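Local coordinates for teichoic acid biosynthesis protein F (Staphylococcus epidermidis, PDB 3L7I) that belongs to the teichoic acid biosynthesis enzymes, with a region of the GT-B glycosyltransferase clan built on two parallel Rossmann-like sheets, at residues A[355-360]-A[383-388]; A[371-376]-A[395-400]. All coordinates share one frame; numbering follows the deposited sequence.

Both contacts belong to the first beta-alpha-beta unit along the chain of the seven-stranded parallel sheet, a Rossmann-like sheet as in GT-B proteins. Along the chain come strand 354-358, helix 367-379, strand 384-389 and the loop to strand 402-405, so the segments of interaction 1 and interaction 2 alternate. Interaction 1 pairs the two strands; interaction 2 ties the crossover helix to the loop. Their centres lie about 9 Å apart, and they touch directly: Met376 packs on Ile355 and Tyr385, while Tyr373 packs on Phe357 and Trp387. One face of the sheet is thereby joined through the helix to the surface loop.

Interaction 1. Residues A[355-360]-A[383-388]; sequences IVFESF and YRYIWS
Four backbone hydrogen bonds join strand 355-358 to strand 384-388 in parallel register. Ile355 uses both polar backbone atoms: its N donates to Arg384 O, and its O accepts from Ile386 N at 3.0 Å. Phe357 repeats the pattern, N to Ile386 O and O from Ser388 N, and all four donors lie nearly along the C=O axis. The N-to-C directions of the two short segments differ by 27°, their axes approaching to 4.7 Å.

On the face bearing Ile355, Phe357, Tyr385 and Trp387, the closest side-chain packing is Phe357 CB over the indole: it sits 3.4 Å from the centroid of the Trp387 six-membered ring and 20° off the normal, a CH-pi contact. The Phe357 ring is slid aside, nearly parallel to the indole (20°) but barely overlapping it. Phe357 CE2 meets the edge of the Tyr385 ring, 3.8 Å from Tyr385 CD1. Ile355 turns CG1 anti to its carbonyl carbon, bringing CD1 to 3.7 Å from Tyr385 CE1. On the other face, Val356 CG1 and Ile386 CG2 touch alongside each other.

At the C-terminal end, the extended Glu358 side chain carries OE1 to 2.8 Å from Ser388 OG; the hydroxyl donates from above the carboxylate plane. Water 1 accepts from Ser359 N and is also hydrogen-bonded to Ser388 O, continuing the link beyond the last direct backbone bond.

Farther out, helix 367-379 covers the aromatic face through Met376, and helix 409-417 covers Val356 and Ile386. Arg406 forms a salt bridge with Glu358 OE1; together with the Ser388 hydroxyl, it would probably stabilise the buried carboxylate in its charged form.

Interaction 2. Residues A[371-376]-A[395-400]; sequences YIYEYM and NVVPGS
Tyr371 and Ile372 lead into the contact on helix 367-379 without meeting the loop 395-400. Their carbonyls accept the i+4 bonds from Tyr375 N and Met376 N, evidence that the backbone is regular helix where the next side chain leaves it.

Tyr373 carries most of the contact. Its CG is anti to the backbone N (chi1 169°), which sends the ring out from the helix to the loop. Tyr373 OH donates to Pro398 O at 2.7 Å, arriving in the carbonyl plane on a lone pair, with a C=O...donor angle of 142°. Pro398 O also lies in the plane of the phenol at its edge, 3.2 Å from Tyr373 CE2. Val397 crosses the ring obliquely, and its CG1 comes to 3.9 Å from Tyr373 CE2. The hydroxyl further bonds Ala401 N, so one oxygen links two loop positions. The same ring meets the indole of Trp387 edge-to-face, which ties it to the sheet as well as to the loop.

This is the crossover helix of a beta-alpha-beta unit meeting the loop between strands 384-389 and 402-405 of the Rossmann-like sheet. Gly399, with no side chain, lies beside the phenol oxygen and passes it with its backbone, Gly399 C being 3.6 Å from Tyr373 OH.

Glu374 follows with an extended chain, CG anti to the carbonyl carbon (chi1 -59°). Glu374 OE2 comes to 4.0 Å from Pro398 CG, a loose touch near the surface, where Pro398 is exposed, while the same oxygen is hydrogen-bonded to Tyr365 OH. On the inner side of the helix, Met376 packs on Ile355 and Tyr385 of the strands.

Interaction 1. Residues A[355-360]-A[383-388]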
ATOM      1  N   ILE A 355     -33.382  19.656  -5.193  1.00 62.71           N
ATOM      2  CA  ILE A 355     -34.179  18.692  -4.435  1.00 61.28           C
ATOM      3  C   ILE A 355     -34.191  17.303  -5.118  1.00 60.20           C
ATOM      4  O   ILE A 355     -34.406  17.215  -6.329  1.00 60.82           O
ATOM      5  CB  ILE A 355     -35.614  19.231  -4.296  1.00 61.93           C
ATOM      6  CG1 ILE A 355     -35.576  20.686  -3.836  1.00 63.42           C
ATOM      7  CG2 ILE A 355     -36.475  18.371  -3.353  1.00 60.65           C
ATOM      8  CD1 ILE A 355     -36.881  21.409  -4.092  1.00 64.62           C
ATOM      9  N   VAL A 356     -33.943  16.230  -4.362  1.00 58.78           N
ATOM     10  CA  VAL A 356     -34.074  14.862  -4.904  1.00 57.88           C
ATOM     11  C   VAL A 356     -35.340  14.157  -4.466  1.00 57.18           C
ATOM     12  O   VAL A 356     -35.745  14.272  -3.312  1.00 56.78           O
ATOM     13  CB  VAL A 356     -32.924  13.905  -4.496  1.00 56.90           C
ATOM     14  CG1 VAL A 356     -32.286  13.257  -5.703  1.00 57.06           C
ATOM     15  CG2 VAL A 356     -31.900  14.586  -3.599  1.00 57.01           C
ATOM     16  N   PHE A 357     -35.926  13.385  -5.379  1.00 57.12           N
ATOM     17  CA  PHE A 357     -37.109  12.574  -5.096  1.00 56.53           C
ATOM     18  C   PHE A 357     -36.841  11.125  -5.431  1.00 55.78           C
ATOM     19  O   PHE A 357     -36.139  10.825  -6.397  1.00 56.09           O
ATOM     20  CB  PHE A 357     -38.299  13.050  -5.926  1.00 57.46           C
ATOM     21  CG  PHE A 357     -38.743  14.425  -5.584  1.00 58.38           C
ATOM     22  CD1 PHE A 357     -39.944  14.639  -4.943  1.00 58.43           C
ATOM     23  CD2 PHE A 357     -37.942  15.508  -5.873  1.00 59.33           C
ATOM     24  CE1 PHE A 357     -40.347  15.923  -4.611  1.00 59.47           C
ATOM     25  CE2 PHE A 357     -38.335  16.786  -5.546  1.00 60.39           C
ATOM     26  CZ  PHE A 357     -39.543  16.997  -4.916  1.00 60.48           C
ATOM     27  N   GLU A 358     -37.404  10.220  -4.643  1.00 60.61           N
ATOM     28  CA  GLU A 358     -37.318   8.820  -4.980  1.00 59.21           C
ATOM     29  C   GLU A 358     -38.457   8.137  -4.287  1.00 56.85           C
ATOM     30  O   GLU A 358     -38.671   8.331  -3.104  1.00 55.52           O
ATOM     31  CB  GLU A 358     -35.995   8.269  -4.493  1.00 58.55           C
ATOM     32  CG  GLU A 358     -35.606   6.912  -5.011  1.00 58.04           C
ATOM     33  CD  GLU A 358     -34.376   6.373  -4.261  1.00 57.51           C
ATOM     34  OE1 GLU A 358     -33.411   5.857  -4.904  1.00 58.50           O
ATOM     35  OE2 GLU A 358     -34.368   6.496  -3.002  1.00 56.40           O
ATOM     36  N   SER A 359     -39.234   7.367  -5.024  1.00 54.24           N
ATOM     37  CA  SER A 359     -40.221   6.533  -4.361  1.00 53.85           C
ATOM     38  C   SER A 359     -39.912   5.063  -4.524  1.00 53.59           C
ATOM     39  O   SER A 359     -39.376   4.630  -5.542  1.00 53.94           O
ATOM     40  CB  SER A 359     -41.642   6.828  -4.804  1.00 54.41           C
ATOM     41  OG  SER A 359     -41.799   6.623  -6.180  1.00 55.10           O
ATOM     42  N   PHE A 360     -40.233   4.320  -3.469  1.00 53.11           N
ATOM     43  CA  PHE A 360     -39.894   2.908  -3.343  1.00 52.96           C
ATOM     44  C   PHE A 360     -38.491   2.501  -3.815  1.00 52.97           C
ATOM     45  O   PHE A 360     -38.323   1.553  -4.566  1.00 53.34           O
ATOM     46  CB  PHE A 360     -40.993   2.093  -3.971  1.00 53.41           C
ATOM     47  CG  PHE A 360     -42.323   2.394  -3.374  1.00 53.42           C
ATOM     48  CD1 PHE A 360     -42.564   2.103  -2.033  1.00 53.05           C
ATOM     49  CD2 PHE A 360     -43.325   3.003  -4.131  1.00 53.93           C
ATOM     50  CE1 PHE A 360     -43.783   2.372  -1.460  1.00 53.17           C
ATOM     51  CE2 PHE A 360     -44.567   3.289  -3.569  1.00 54.03           C
ATOM     52  CZ  PHE A 360     -44.803   2.970  -2.231  1.00 53.63           C
ATOM     53  N   TYR A 383     -36.669  25.625  -9.327  1.00 74.17           N
ATOM     54  CA  TYR A 383     -35.672  24.879  -8.568  1.00 72.23           C
ATOM     55  C   TYR A 383     -35.104  23.736  -9.416  1.00 71.13           C
ATOM     56  O   TYR A 383     -35.732  23.320 -10.398  1.00 71.45           O
ATOM     57  CB  TYR A 383     -36.283  24.306  -7.296  1.00 70.49           C
ATOM     58  CG  TYR A 383     -36.595  25.307  -6.216  1.00 71.35           C
ATOM     59  CD1 TYR A 383     -37.753  25.191  -5.475  1.00 70.91           C
ATOM     60  CD2 TYR A 383     -35.733  26.353  -5.923  1.00 72.71           C
ATOM     61  CE1 TYR A 383     -38.056  26.078  -4.468  1.00 71.81           C
ATOM     62  CE2 TYR A 383     -36.026  27.255  -4.912  1.00 73.65           C
ATOM     63  CZ  TYR A 383     -37.199  27.109  -4.188  1.00 73.21           C
ATOM     64  OH  TYR A 383     -37.538  27.981  -3.176  1.00 75.85           O
ATOM     65  N   ARG A 384     -33.926  23.232  -9.050  1.00 69.99           N
ATOM     66  CA  ARG A 384     -33.391  22.064  -9.735  1.00 68.90           C
ATOM     67  C   ARG A 384     -34.041  20.789  -9.169  1.00 66.82           C
ATOM     68  O   ARG A 384     -33.733  20.363  -8.050  1.00 65.41           O
ATOM     69  CB  ARG A 384     -31.858  22.001  -9.644  1.00 68.68           C
ATOM     70  CG  ARG A 384     -31.245  20.874 -10.493  1.00 67.96           C
ATOM     71  CD  ARG A 384     -29.788  21.131 -10.895  1.00 68.68           C
ATOM     72  NE  ARG A 384     -28.804  20.470 -10.029  1.00 67.14           N
ATOM     73  CZ  ARG A 384     -28.143  19.354 -10.351  1.00 66.17           C
ATOM     74  NH1 ARG A 384     -28.356  18.752 -11.523  1.00 66.55           N
ATOM     75  NH2 ARG A 384     -27.270  18.834  -9.496  1.00 64.96           N
ATOM     76  N   TYR A 385     -34.961  20.196  -9.931  1.00 66.80           N
ATOM     77  CA  TYR A 385     -35.581  18.938  -9.529  1.00 65.05           C
ATOM     78  C   TYR A 385     -34.881  17.715 -10.133  1.00 64.16           C
ATOM     79  O   TYR A 385     -34.639  17.645 -11.351  1.00 65.16           O
ATOM     80  CB  TYR A 385     -37.062  18.946  -9.861  1.00 65.52           C
ATOM     81  CG  TYR A 385     -37.818  20.017  -9.111  1.00 66.28           C
ATOM     82  CD1 TYR A 385     -38.286  19.795  -7.822  1.00 65.11           C
ATOM     83  CD2 TYR A 385     -38.054  21.255  -9.686  1.00 68.35           C
ATOM     84  CE1 TYR A 385     -38.975  20.775  -7.126  1.00 65.95           C
ATOM     85  CE2 TYR A 385     -38.746  22.243  -9.005  1.00 69.24           C
ATOM     86  CZ  TYR A 385     -39.204  22.002  -7.722  1.00 68.03           C
ATOM     87  OH  TYR A 385     -39.891  22.993  -7.043  1.00 69.08           O
ATOM     88  N   ILE A 386     -34.545  16.759  -9.262  1.00 62.46           N
ATOM     89  CA  ILE A 386     -33.891  15.529  -9.677  1.00 61.62           C
ATOM     90  C   ILE A 386     -34.682  14.316  -9.194  1.00 60.25           C
ATOM     91  O   ILE A 386     -35.080  14.257  -8.033  1.00 59.37           O
ATOM     92  CB  ILE A 386     -32.468  15.477  -9.130  1.00 61.10           C
ATOM     93  CG1 ILE A 386     -31.682  16.680  -9.647  1.00 62.61           C
ATOM     94  CG2 ILE A 386     -31.773  14.214  -9.579  1.00 60.42           C
ATOM     95  CD1 ILE A 386     -30.395  16.978  -8.893  1.00 62.33           C
ATOM     96  N   TRP A 387     -34.933  13.355 -10.085  1.00 60.25           N
ATOM     97  CA  TRP A 387     -35.516  12.057  -9.693  1.00 59.08           C
ATOM     98  C   TRP A 387     -34.518  10.888  -9.829  1.00 58.43           C
ATOM     99  O   TRP A 387     -33.770  10.786 -10.805  1.00 59.17           O
ATOM    100  CB  TRP A 387     -36.788  11.764 -10.491  1.00 59.67           C
ATOM    101  CG  TRP A 387     -38.039  12.310  -9.843  1.00 59.63           C
ATOM    102  CD1 TRP A 387     -38.520  13.597  -9.909  1.00 60.69           C
ATOM    103  CD2 TRP A 387     -38.963  11.584  -9.037  1.00 58.67           C
ATOM    104  NE1 TRP A 387     -39.682  13.711  -9.184  1.00 60.39           N
ATOM    105  CE2 TRP A 387     -39.972  12.492  -8.635  1.00 59.14           C
ATOM    106  CE3 TRP A 387     -39.044  10.257  -8.624  1.00 57.61           C
ATOM    107  CZ2 TRP A 387     -41.032  12.111  -7.829  1.00 58.52           C
ATOM    108  CZ3 TRP A 387     -40.101   9.881  -7.831  1.00 57.04           C
ATOM    109  CH2 TRP A 387     -41.082  10.803  -7.440  1.00 57.46           C
ATOM    110  N   SER A 388     -34.502   9.998  -8.846  1.00 57.20           N
ATOM    111  CA  SER A 388     -33.595   8.859  -8.874  1.00 56.70           C
ATOM    112  C   SER A 388     -34.384   7.592  -9.150  1.00 56.46           C
ATOM    113  O   SER A 388     -35.402   7.381  -8.519  1.00 55.96           O
ATOM    114  CB  SER A 388     -32.880   8.775  -7.535  1.00 55.73           C
ATOM    115  OG  SER A 388     -32.669   7.435  -7.142  1.00 55.03           O
TER
HETATM  116  O   HOH W   1     -38.060   6.979  -7.583  1.00 42.30           O

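Interaction 2. Residues A[371-376]-A[395-400]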
ATOM      1  N   TYR A 371     -46.577  13.371  -5.779  1.00 59.77           N
ATOM      2  CA  TYR A 371     -47.475  14.500  -5.550  1.00 60.90           C
ATOM      3  C   TYR A 371     -46.789  15.720  -4.927  1.00 61.38           C
ATOM      4  O   TYR A 371     -47.141  16.857  -5.245  1.00 62.80           O
ATOM      5  CB  TYR A 371     -48.695  14.065  -4.738  1.00 60.62           C
ATOM      6  CG  TYR A 371     -49.592  13.152  -5.536  1.00 60.71           C
ATOM      7  CD1 TYR A 371     -49.331  11.790  -5.613  1.00 59.66           C
ATOM      8  CD2 TYR A 371     -50.682  13.653  -6.242  1.00 62.02           C
ATOM      9  CE1 TYR A 371     -50.133  10.955  -6.356  1.00 59.91           C
ATOM     10  CE2 TYR A 371     -51.487  12.828  -6.986  1.00 62.23           C
ATOM     11  CZ  TYR A 371     -51.206  11.478  -7.043  1.00 61.17           C
ATOM     12  OH  TYR A 371     -52.008  10.647  -7.785  1.00 61.53           O
ATOM     13  N   ILE A 372     -45.814  15.491  -4.052  1.00 60.38           N
ATOM     14  CA  ILE A 372     -45.047  16.597  -3.509  1.00 60.91           C
ATOM     15  C   ILE A 372     -44.407  17.306  -4.696  1.00 61.97           C
ATOM     16  O   ILE A 372     -44.463  18.533  -4.799  1.00 63.36           O
ATOM     17  CB  ILE A 372     -43.989  16.132  -2.458  1.00 59.69           C
ATOM     18  CG1 ILE A 372     -44.691  15.600  -1.202  1.00 59.02           C
ATOM     19  CG2 ILE A 372     -43.033  17.266  -2.083  1.00 60.37           C
ATOM     20  CD1 ILE A 372     -43.745  14.951  -0.181  1.00 57.90           C
ATOM     21  N   TYR A 373     -43.861  16.513  -5.618  1.00 61.49           N
ATOM     22  CA  TYR A 373     -43.192  17.035  -6.814  1.00 62.54           C
ATOM     23  C   TYR A 373     -44.132  17.763  -7.767  1.00 64.24           C
ATOM     24  O   TYR A 373     -43.824  18.867  -8.225  1.00 65.70           O
ATOM     25  CB  TYR A 373     -42.467  15.926  -7.573  1.00 61.75           C
ATOM     26  CG  TYR A 373     -41.975  16.330  -8.943  1.00 63.01           C
ATOM     27  CD1 TYR A 373     -40.935  17.236  -9.089  1.00 63.77           C
ATOM     28  CD2 TYR A 373     -42.547  15.796 -10.093  1.00 63.59           C
ATOM     29  CE1 TYR A 373     -40.470  17.606 -10.343  1.00 65.09           C
ATOM     30  CE2 TYR A 373     -42.092  16.154 -11.356  1.00 64.93           C
ATOM     31  CZ  TYR A 373     -41.049  17.059 -11.473  1.00 65.68           C
ATOM     32  OH  TYR A 373     -40.591  17.413 -12.719  1.00 67.17           O
ATOM     33  N   GLU A 374     -45.277  17.166  -8.071  1.00 64.21           N
ATOM     34  CA  GLU A 374     -46.198  17.827  -8.988  1.00 65.96           C
ATOM     35  C   GLU A 374     -46.713  19.164  -8.423  1.00 67.25           C
ATOM     36  O   GLU A 374     -47.003  20.110  -9.178  1.00 69.12           O
ATOM     37  CB  GLU A 374     -47.328  16.880  -9.405  1.00 65.73           C
ATOM     38  CG  GLU A 374     -46.784  15.620 -10.076  1.00 64.82           C
ATOM     39  CD  GLU A 374     -47.830  14.806 -10.822  1.00 65.14           C
ATOM     40  OE1 GLU A 374     -49.037  15.046 -10.582  1.00 65.66           O
ATOM     41  OE2 GLU A 374     -47.438  13.926 -11.639  1.00 64.97           O
ATOM     42  N   TYR A 375     -46.808  19.254  -7.099  1.00 66.44           N
ATOM     43  CA  TYR A 375     -47.261  20.488  -6.492  1.00 67.75           C
ATOM     44  C   TYR A 375     -46.177  21.519  -6.634  1.00 68.75           C
ATOM     45  O   TYR A 375     -46.446  22.663  -6.962  1.00 70.67           O
ATOM     46  CB  TYR A 375     -47.591  20.306  -5.017  1.00 66.78           C
ATOM     47  CG  TYR A 375     -47.780  21.627  -4.299  1.00 68.21           C
ATOM     48  CD1 TYR A 375     -49.041  22.218  -4.198  1.00 69.55           C
ATOM     49  CD2 TYR A 375     -46.694  22.292  -3.745  1.00 68.39           C
ATOM     50  CE1 TYR A 375     -49.214  23.429  -3.552  1.00 71.06           C
ATOM     51  CE2 TYR A 375     -46.853  23.495  -3.098  1.00 69.88           C
ATOM     52  CZ  TYR A 375     -48.111  24.060  -3.005  1.00 71.24           C
ATOM     53  OH  TYR A 375     -48.244  25.261  -2.355  1.00 73.86           O
ATOM     54  N   MET A 376     -44.940  21.125  -6.383  1.00 67.60           N
ATOM     55  CA  MET A 376     -43.844  22.083  -6.475  1.00 68.56           C
ATOM     56  C   MET A 376     -43.574  22.555  -7.907  1.00 70.12           C
ATOM     57  O   MET A 376     -43.223  23.703  -8.123  1.00 71.84           O
ATOM     58  CB  MET A 376     -42.581  21.534  -5.817  1.00 67.00           C
ATOM     59  CG  MET A 376     -42.713  21.488  -4.324  1.00 66.15           C
ATOM     60  SD  MET A 376     -41.174  21.088  -3.525  1.00 64.81           S
ATOM     61  CE  MET A 376     -40.275  22.644  -3.607  1.00 66.70           C
ATOM     62  N   ASN A 395     -38.798   5.106 -17.087  1.00 69.57           N
ATOM     63  CA  ASN A 395     -39.671   5.918 -16.267  1.00 66.82           C
ATOM     64  C   ASN A 395     -39.960   7.253 -16.918  1.00 66.91           C
ATOM     65  O   ASN A 395     -39.074   7.877 -17.501  1.00 67.54           O
ATOM     66  CB  ASN A 395     -39.066   6.117 -14.891  1.00 63.60           C
ATOM     67  CG  ASN A 395     -39.358   4.968 -13.984  1.00 60.57           C
ATOM     68  OD1 ASN A 395     -40.506   4.772 -13.558  1.00 60.28           O
ATOM     69  ND2 ASN A 395     -38.336   4.180 -13.684  1.00 60.01           N
ATOM     70  N   VAL A 396     -41.209   7.679 -16.829  1.00 64.91           N
ATOM     71  CA  VAL A 396     -41.648   8.891 -17.496  1.00 66.38           C
ATOM     72  C   VAL A 396     -42.003   9.934 -16.461  1.00 65.70           C
ATOM     73  O   VAL A 396     -43.027   9.812 -15.783  1.00 65.07           O
ATOM     74  CB  VAL A 396     -42.894   8.621 -18.354  1.00 67.67           C
ATOM     75  CG1 VAL A 396     -43.417   9.906 -18.922  1.00 69.25           C
ATOM     76  CG2 VAL A 396     -42.572   7.632 -19.454  1.00 68.67           C
ATOM     77  N   VAL A 397     -41.169  10.958 -16.340  1.00 65.95           N
ATOM     78  CA  VAL A 397     -41.425  12.030 -15.380  1.00 65.57           C
ATOM     79  C   VAL A 397     -41.886  13.312 -16.079  1.00 67.46           C
ATOM     80  O   VAL A 397     -41.199  13.796 -16.984  1.00 68.81           O
ATOM     81  CB  VAL A 397     -40.149  12.374 -14.611  1.00 64.65           C
ATOM     82  CG1 VAL A 397     -40.429  13.436 -13.550  1.00 64.34           C
ATOM     83  CG2 VAL A 397     -39.524  11.119 -14.021  1.00 63.06           C
ATOM     84  N   PRO A 398     -43.040  13.886 -15.655  1.00 67.72           N
ATOM     85  CA  PRO A 398     -43.477  15.150 -16.264  1.00 69.70           C
ATOM     86  C   PRO A 398     -42.674  16.295 -15.658  1.00 69.82           C
ATOM     87  O   PRO A 398     -42.135  16.134 -14.556  1.00 68.23           O
ATOM     88  CB  PRO A 398     -44.948  15.272 -15.832  1.00 69.75           C
ATOM     89  CG  PRO A 398     -45.249  14.080 -14.957  1.00 67.75           C
ATOM     90  CD  PRO A 398     -43.921  13.496 -14.539  1.00 66.37           C
ATOM     91  N   GLY A 399     -42.576  17.420 -16.359  1.00 71.83           N
ATOM     92  CA  GLY A 399     -42.004  18.621 -15.771  1.00 72.29           C
ATOM     93  C   GLY A 399     -40.514  18.815 -15.993  1.00 72.41           C
ATOM     94  O   GLY A 399     -39.924  18.208 -16.888  1.00 72.70           O
ATOM     95  N   SER A 400     -39.898  19.651 -15.157  1.00 72.69           N
ATOM     96  CA  SER A 400     -38.547  20.141 -15.420  1.00 73.81           C
ATOM     97  C   SER A 400     -37.441  19.279 -14.827  1.00 71.89           C
ATOM     98  O   SER A 400     -36.269  19.633 -14.914  1.00 72.67           O
ATOM     99  CB  SER A 400     -38.395  21.565 -14.887  1.00 75.60           C
ATOM    100  OG  SER A 400     -38.459  21.582 -13.468  1.00 74.18           O
TER